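Local coordinates for putative Lipoprotein (Shewanella oneidensis, PDB 3U24) that is a putative lipoprotein of unknown function that binds zinc and calcium ions and is probably related to metallopeptidases, at residues F25-L39 with T67-F81. Sequence-based numbering, arbitrary orientation.
Sequences FAQFSNAFIDDLWQL and TLAFVKAQQAKLKQF. With ZN (zinc ion), chain H; EDO (1,2-ethanediol), chain X.
F70 packs as a knob into the hole formed by F32, D35, L36 and L39, a closely packed part of this antiparallel helix pair, whose axes run at 171° and approach to 11.2 Å. With CG swung anti to the backbone N, the F70 ring reaches across to the helix of residues 25-39. One face receives L39 CD2 in a CH-pi contact, 4.2 Å from the ring centroid, while Q74 CG of its own helix lies over the centre of the opposite face. D35 CB meets the ring at its edge, and CZ touches F32 CE1 and L36 CD1. At the other end of the pair, F25, F28 and F81 form an aromatic cluster. F25 directs its edge at the face of F81, CD1 standing over the ring centre with the planes at 84°, whereas the F28 ring lies oblique to F81 and also takes L78 CD2 against its CE2 at 3.7 Å. Helix 88-111 touches T67 and L78, and helix 427-432 backs I33 and L36.

The solvent side lies at K77 and the waters, with D35 and Q74 buried beside it. Q74, bent at chi2, donates from NE2 to D35 OD2 at 3.0 Å, a bent bond (139°) on the anti side but out of the carboxylate plane, with OD2 tilted from the amide plane. One water links OD2 to Q74 OE1; a second donates to OD2 and accepts a weak bond from K77 NZ, itself 3.7 Å from OD2 in a long salt bridge. D35 OD1 binds zinc at 2.3 Å, as do two waters, one of them that second water. An alanine in place of Q74 would probably leave D35 OD2 without its amide donor and uncover one face of F70. The carboxylate thus splits its oxygens between metal and neighbouring helix, which probably limits its rotation.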
loop_
_atom_site.group_PDB
_atom_site.type_symbol
_atom_site.label_atom_id
_atom_site.label_comp_id
_atom_site.label_asym_id
_atom_site.label_seq_id
_atom_site.Cartn_x
_atom_site.Cartn_y
_atom_site.Cartn_z
ATOM N N PHE A 25 9.205 -28.666 -5.975
ATOM C CA PHE A 25 8.427 -27.474 -5.776
ATOM C C PHE A 25 9.274 -26.217 -6.043
ATOM O O PHE A 25 8.778 -25.254 -6.615
ATOM C CB PHE A 25 7.810 -27.389 -4.394
ATOM C CG PHE A 25 6.820 -26.280 -4.287
ATOM C CD1 PHE A 25 5.558 -26.433 -4.789
ATOM C CD2 PHE A 25 7.187 -25.075 -3.760
ATOM C CE1 PHE A 25 4.653 -25.391 -4.761
ATOM C CE2 PHE A 25 6.302 -24.032 -3.698
ATOM C CZ PHE A 25 5.035 -24.192 -4.209
ATOM N N ALA A 26 10.534 -26.239 -5.637
ATOM C CA ALA A 26 11.427 -25.101 -5.887
ATOM C C ALA A 26 11.565 -24.879 -7.388
ATOM O O ALA A 26 11.523 -23.738 -7.842
ATOM C CB ALA A 26 12.801 -25.308 -5.236
ATOM N N GLN A 27 11.698 -25.956 -8.165
ATOM C CA GLN A 27 11.808 -25.812 -9.600
ATOM C C GLN A 27 10.520 -25.248 -10.157
ATOM O O GLN A 27 10.550 -24.419 -11.031
ATOM C CB GLN A 27 12.151 -27.126 -10.274
ATOM C CG GLN A 27 13.590 -27.552 -10.017
ATOM C CD GLN A 27 13.879 -28.964 -10.462
ATOM O OE1 GLN A 27 13.176 -29.919 -10.105
ATOM N NE2 GLN A 27 14.951 -29.109 -11.239
ATOM N N PHE A 28 9.392 -25.682 -9.627
ATOM C CA PHE A 28 8.135 -25.214 -10.107
ATOM C C PHE A 28 7.943 -23.733 -9.859
ATOM O O PHE A 28 7.544 -23.049 -10.764
ATOM C CB PHE A 28 6.998 -25.956 -9.482
ATOM C CG PHE A 28 5.715 -25.241 -9.623
ATOM C CD1 PHE A 28 5.054 -25.222 -10.850
ATOM C CD2 PHE A 28 5.176 -24.564 -8.562
ATOM C CE1 PHE A 28 3.870 -24.550 -10.985
ATOM C CE2 PHE A 28 3.991 -23.882 -8.706
ATOM C CZ PHE A 28 3.350 -23.876 -9.915
ATOM N N SER A 29 8.188 -23.272 -8.631
ATOM C CA SER A 29 8.160 -21.841 -8.269
ATOM C C SER A 29 8.931 -20.969 -9.239
ATOM O O SER A 29 8.418 -19.964 -9.686
ATOM C CB SER A 29 8.820 -21.585 -6.915
ATOM O OG SER A 29 8.148 -22.217 -5.881
ATOM N N ASN A 30 10.176 -21.319 -9.521
ATOM C CA ASN A 30 10.960 -20.553 -10.482
ATOM C C ASN A 30 10.367 -20.610 -11.931
ATOM O O ASN A 30 10.318 -19.570 -12.615
ATOM C CB ASN A 30 12.463 -20.897 -10.409
ATOM C CG ASN A 30 13.150 -20.254 -9.176
ATOM O OD1 ASN A 30 12.864 -19.100 -8.799
ATOM N ND2 ASN A 30 14.028 -21.012 -8.520
ATOM N N ALA A 31 9.862 -21.776 -12.351
ATOM C CA ALA A 31 9.220 -21.871 -13.664
ATOM C C ALA A 31 7.919 -21.072 -13.702
ATOM O O ALA A 31 7.564 -20.513 -14.722
ATOM C CB ALA A 31 8.953 -23.320 -14.035
ATOM N N PHE A 32 7.212 -21.012 -12.590
ATOM C CA PHE A 32 5.992 -20.253 -12.539
ATOM C C PHE A 32 6.260 -18.752 -12.783
ATOM O O PHE A 32 5.586 -18.097 -13.560
ATOM C CB PHE A 32 5.309 -20.432 -11.179
ATOM C CG PHE A 32 4.170 -19.497 -10.973
ATOM C CD1 PHE A 32 2.977 -19.742 -11.558
ATOM C CD2 PHE A 32 4.328 -18.353 -10.246
ATOM C CE1 PHE A 32 1.917 -18.883 -11.415
ATOM C CE2 PHE A 32 3.285 -17.474 -10.087
ATOM C CZ PHE A 32 2.079 -17.743 -10.687
ATOM N N ILE A 33 7.212 -18.199 -12.059
ATOM C CA ILE A 33 7.606 -16.805 -12.233
ATOM C C ILE A 33 8.090 -16.587 -13.668
ATOM O O ILE A 33 7.673 -15.633 -14.324
ATOM C CB ILE A 33 8.680 -16.387 -11.193
ATOM C CG1 ILE A 33 8.072 -16.400 -9.766
ATOM C CG2 ILE A 33 9.311 -15.030 -11.530
ATOM C CD1 ILE A 33 6.767 -15.638 -9.683
ATOM N N ASP A 34 8.926 -17.475 -14.191
ATOM C CA ASP A 34 9.282 -17.348 -15.594
ATOM C C ASP A 34 8.072 -17.298 -16.537
ATOM O O ASP A 34 8.033 -16.456 -17.434
ATOM C CB ASP A 34 10.234 -18.434 -16.006
ATOM C CG ASP A 34 11.631 -18.231 -15.420
ATOM O OD1 ASP A 34 11.934 -17.100 -14.951
ATOM O OD2 ASP A 34 12.416 -19.211 -15.441
ATOM N N ASP A 35 7.075 -18.149 -16.300
ATOM C CA ASP A 35 5.906 -18.150 -17.125
ATOM C C ASP A 35 5.076 -16.913 -16.916
ATOM O O ASP A 35 4.482 -16.439 -17.857
ATOM C CB ASP A 35 5.038 -19.376 -16.854
ATOM C CG ASP A 35 5.699 -20.653 -17.320
ATOM O OD1 ASP A 35 6.633 -20.528 -18.130
ATOM O OD2 ASP A 35 5.305 -21.771 -16.878
ATOM N N LEU A 36 5.027 -16.395 -15.694
ATOM C CA LEU A 36 4.259 -15.194 -15.427
ATOM C C LEU A 36 4.859 -14.055 -16.215
ATOM O O LEU A 36 4.131 -13.303 -16.804
ATOM C CB LEU A 36 4.204 -14.857 -13.939
ATOM C CG LEU A 36 3.285 -13.715 -13.538
ATOM C CD1 LEU A 36 1.845 -13.995 -13.917
ATOM C CD2 LEU A 36 3.468 -13.395 -12.046
ATOM N N TRP A 37 6.181 -13.968 -16.266
ATOM C CA TRP A 37 6.832 -12.898 -16.989
ATOM C C TRP A 37 6.730 -12.991 -18.506
ATOM O O TRP A 37 6.713 -11.953 -19.192
ATOM C CB TRP A 37 8.281 -12.791 -16.599
ATOM C CG TRP A 37 8.581 -12.441 -15.166
ATOM C CD1 TRP A 37 9.783 -12.642 -14.531
ATOM C CD2 TRP A 37 7.713 -11.817 -14.159
ATOM N NE1 TRP A 37 9.732 -12.179 -13.258
ATOM C CE2 TRP A 37 8.524 -11.679 -12.968
ATOM C CE3 TRP A 37 6.401 -11.357 -14.131
ATOM C CZ2 TRP A 37 8.029 -11.144 -11.794
ATOM C CZ3 TRP A 37 5.904 -10.797 -12.935
ATOM C CH2 TRP A 37 6.704 -10.698 -11.798
ATOM N N GLN A 38 6.629 -14.198 -19.023
ATOM C CA GLN A 38 6.369 -14.439 -20.441
ATOM C C GLN A 38 4.959 -14.012 -20.819
ATOM O O GLN A 38 4.761 -13.518 -21.900
ATOM C CB GLN A 38 6.595 -15.927 -20.755
ATOM C CG GLN A 38 6.144 -16.419 -22.121
ATOM C CD GLN A 38 6.602 -17.875 -22.388
ATOM O OE1 GLN A 38 5.854 -18.843 -22.130
ATOM N NE2 GLN A 38 7.854 -18.037 -22.862
ATOM N N LEU A 39 3.986 -14.221 -19.927
ATOM C CA LEU A 39 2.616 -13.758 -20.129
ATOM C C LEU A 39 2.512 -12.256 -20.017
ATOM O O LEU A 39 1.765 -11.632 -20.764
ATOM C CB LEU A 39 1.672 -14.373 -19.095
ATOM C CG LEU A 39 0.262 -13.801 -19.003
ATOM C CD1 LEU A 39 -0.573 -14.284 -20.182
ATOM C CD2 LEU A 39 -0.370 -14.157 -17.675
ATOM N N THR A 67 -4.677 -15.127 -20.451
ATOM C CA THR A 67 -4.471 -15.086 -18.998
ATOM C C THR A 67 -5.221 -16.227 -18.348
ATOM O O THR A 67 -4.658 -16.928 -17.518
ATOM C CB THR A 67 -4.854 -13.729 -18.385
ATOM O OG1 THR A 67 -3.990 -12.744 -18.950
ATOM C CG2 THR A 67 -4.708 -13.709 -16.855
ATOM N N LEU A 68 -6.446 -16.474 -18.775
ATOM C CA LEU A 68 -7.207 -17.575 -18.200
ATOM C C LEU A 68 -6.608 -18.947 -18.539
ATOM O O LEU A 68 -6.684 -19.851 -17.708
ATOM C CB LEU A 68 -8.678 -17.537 -18.602
ATOM C CG LEU A 68 -9.544 -16.390 -18.105
ATOM C CD1 LEU A 68 -10.908 -16.428 -18.822
ATOM C CD2 LEU A 68 -9.681 -16.438 -16.597
ATOM N N ALA A 69 -6.024 -19.112 -19.735
ATOM C CA ALA A 69 -5.337 -20.372 -20.074
ATOM C C ALA A 69 -4.082 -20.544 -19.174
ATOM O O ALA A 69 -3.716 -21.656 -18.817
ATOM C CB ALA A 69 -4.929 -20.402 -21.564
ATOM N N PHE A 70 -3.429 -19.447 -18.818
ATOM C CA PHE A 70 -2.284 -19.526 -17.923
ATOM C C PHE A 70 -2.731 -19.922 -16.517
ATOM O O PHE A 70 -2.093 -20.757 -15.914
ATOM C CB PHE A 70 -1.518 -18.212 -17.938
ATOM C CG PHE A 70 -0.489 -18.056 -16.864
ATOM C CD1 PHE A 70 -0.831 -17.504 -15.636
ATOM C CD2 PHE A 70 0.831 -18.391 -17.101
ATOM C CE1 PHE A 70 0.104 -17.325 -14.652
ATOM C CE2 PHE A 70 1.781 -18.163 -16.122
ATOM C CZ PHE A 70 1.413 -17.650 -14.894
ATOM N N VAL A 71 -3.814 -19.320 -16.012
ATOM C CA VAL A 71 -4.347 -19.672 -14.708
ATOM C C VAL A 71 -4.645 -21.179 -14.672
ATOM O O VAL A 71 -4.188 -21.896 -13.786
ATOM C CB VAL A 71 -5.613 -18.839 -14.360
ATOM C CG1 VAL A 71 -6.334 -19.431 -13.171
ATOM C CG2 VAL A 71 -5.235 -17.372 -14.107
ATOM N N LYS A 72 -5.406 -21.657 -15.645
ATOM C CA LYS A 72 -5.744 -23.081 -15.726
ATOM C C LYS A 72 -4.524 -23.997 -15.755
ATOM O O LYS A 72 -4.509 -24.982 -15.032
ATOM C CB LYS A 72 -6.667 -23.374 -16.919
ATOM N N ALA A 73 -3.509 -23.699 -16.563
ATOM C CA ALA A 73 -2.349 -24.587 -16.660
ATOM C C ALA A 73 -1.498 -24.537 -15.381
ATOM O O ALA A 73 -0.937 -25.569 -14.971
ATOM C CB ALA A 73 -1.470 -24.255 -17.883
ATOM N N GLN A 74 -1.362 -23.364 -14.762
ATOM C CA GLN A 74 -0.494 -23.272 -13.579
ATOM C C GLN A 74 -1.204 -23.868 -12.392
ATOM O O GLN A 74 -0.589 -24.581 -11.578
ATOM C CB GLN A 74 -0.055 -21.873 -13.278
ATOM C CG GLN A 74 0.731 -21.224 -14.398
ATOM C CD GLN A 74 2.046 -21.917 -14.699
ATOM O OE1 GLN A 74 2.683 -22.485 -13.805
ATOM N NE2 GLN A 74 2.442 -21.881 -15.959
ATOM N N GLN A 75 -2.501 -23.634 -12.298
ATOM C CA GLN A 75 -3.272 -24.334 -11.265
ATOM C C GLN A 75 -3.141 -25.846 -11.358
ATOM O O GLN A 75 -3.010 -26.498 -10.327
ATOM C CB GLN A 75 -4.753 -23.987 -11.328
ATOM C CG GLN A 75 -5.075 -22.723 -10.564
ATOM C CD GLN A 75 -6.497 -22.248 -10.805
ATOM O OE1 GLN A 75 -7.175 -22.647 -11.792
ATOM N NE2 GLN A 75 -6.965 -21.408 -9.906
ATOM N N ALA A 76 -3.153 -26.404 -12.570
ATOM C CA ALA A 76 -3.078 -27.876 -12.700
ATOM C C ALA A 76 -1.671 -28.376 -12.314
ATOM O O ALA A 76 -1.551 -29.438 -11.724
ATOM C CB ALA A 76 -3.491 -28.370 -14.089
ATOM N N LYS A 77 -0.637 -27.578 -12.580
ATOM C CA LYS A 77 0.714 -27.890 -12.117
ATOM C C LYS A 77 0.822 -27.817 -10.583
ATOM O O LYS A 77 1.447 -28.681 -9.953
ATOM C CB LYS A 77 1.732 -26.943 -12.736
ATOM C CG LYS A 77 1.995 -27.191 -14.209
ATOM C CD LYS A 77 2.917 -26.111 -14.784
ATOM C CE LYS A 77 3.419 -26.463 -16.185
ATOM N NZ LYS A 77 4.239 -25.351 -16.744
ATOM N N LEU A 78 0.179 -26.814 -9.982
ATOM C CA LEU A 78 0.140 -26.703 -8.537
ATOM C C LEU A 78 -0.437 -27.930 -7.894
ATOM O O LEU A 78 0.096 -28.402 -6.890
ATOM C CB LEU A 78 -0.730 -25.548 -8.045
ATOM C CG LEU A 78 -0.150 -24.274 -7.517
ATOM C CD1 LEU A 78 -1.257 -23.432 -6.817
ATOM C CD2 LEU A 78 1.034 -24.546 -6.617
ATOM N N LYS A 79 -1.569 -28.381 -8.421
ATOM C CA LYS A 79 -2.309 -29.508 -7.828
ATOM C C LYS A 79 -1.538 -30.822 -7.869
ATOM O O LYS A 79 -1.887 -31.748 -7.179
ATOM C CB LYS A 79 -3.692 -29.702 -8.492
ATOM C CG LYS A 79 -4.832 -28.919 -7.845
ATOM C CD LYS A 79 -6.131 -28.983 -8.678
ATOM C CE LYS A 79 -6.398 -27.676 -9.455
ATOM N NZ LYS A 79 -6.951 -27.855 -10.841
ATOM N N GLN A 80 -0.500 -30.910 -8.674
ATOM C CA GLN A 80 0.411 -32.046 -8.631
ATOM C C GLN A 80 1.243 -32.177 -7.351
ATOM O O GLN A 80 1.819 -33.214 -7.127
ATOM C CB GLN A 80 1.377 -31.995 -9.819
ATOM C CG GLN A 80 1.057 -32.996 -10.903
ATOM C CD GLN A 80 0.917 -32.342 -12.248
ATOM O OE1 GLN A 80 1.908 -31.927 -12.873
ATOM N NE2 GLN A 80 -0.326 -32.225 -12.702
ATOM N N PHE A 81 1.343 -31.142 -6.536
ATOM C CA PHE A 81 2.189 -31.219 -5.345
ATOM C C PHE A 81 1.333 -31.530 -4.149
ATOM O O PHE A 81 0.362 -30.802 -3.884
ATOM C CB PHE A 81 2.936 -29.896 -5.102
ATOM C CG PHE A 81 3.994 -29.639 -6.115
ATOM C CD1 PHE A 81 5.224 -30.274 -6.018
ATOM C CD2 PHE A 81 3.755 -28.821 -7.196
ATOM C CE1 PHE A 81 6.192 -30.087 -6.984
ATOM C CE2 PHE A 81 4.726 -28.619 -8.164
ATOM C CZ PHE A 81 5.954 -29.247 -8.052
HETATM ZN ZN ZN H . 7.763 -22.189 -19.234
HETATM C C1 EDO X . 7.018 -11.680 -24.608
HETATM O O1 EDO X . 5.786 -12.365 -24.822
HETATM C C2 EDO X . 7.691 -12.264 -23.381
HETATM O O2 EDO X . 9.035 -12.621 -23.737
HETATM O O HOH W 1 8.867 -22.309 -17.178
HETATM O O HOH W 2 5.237 -23.228 -14.144
HETATM O O HOH W 3 6.826 -24.298 -18.147
#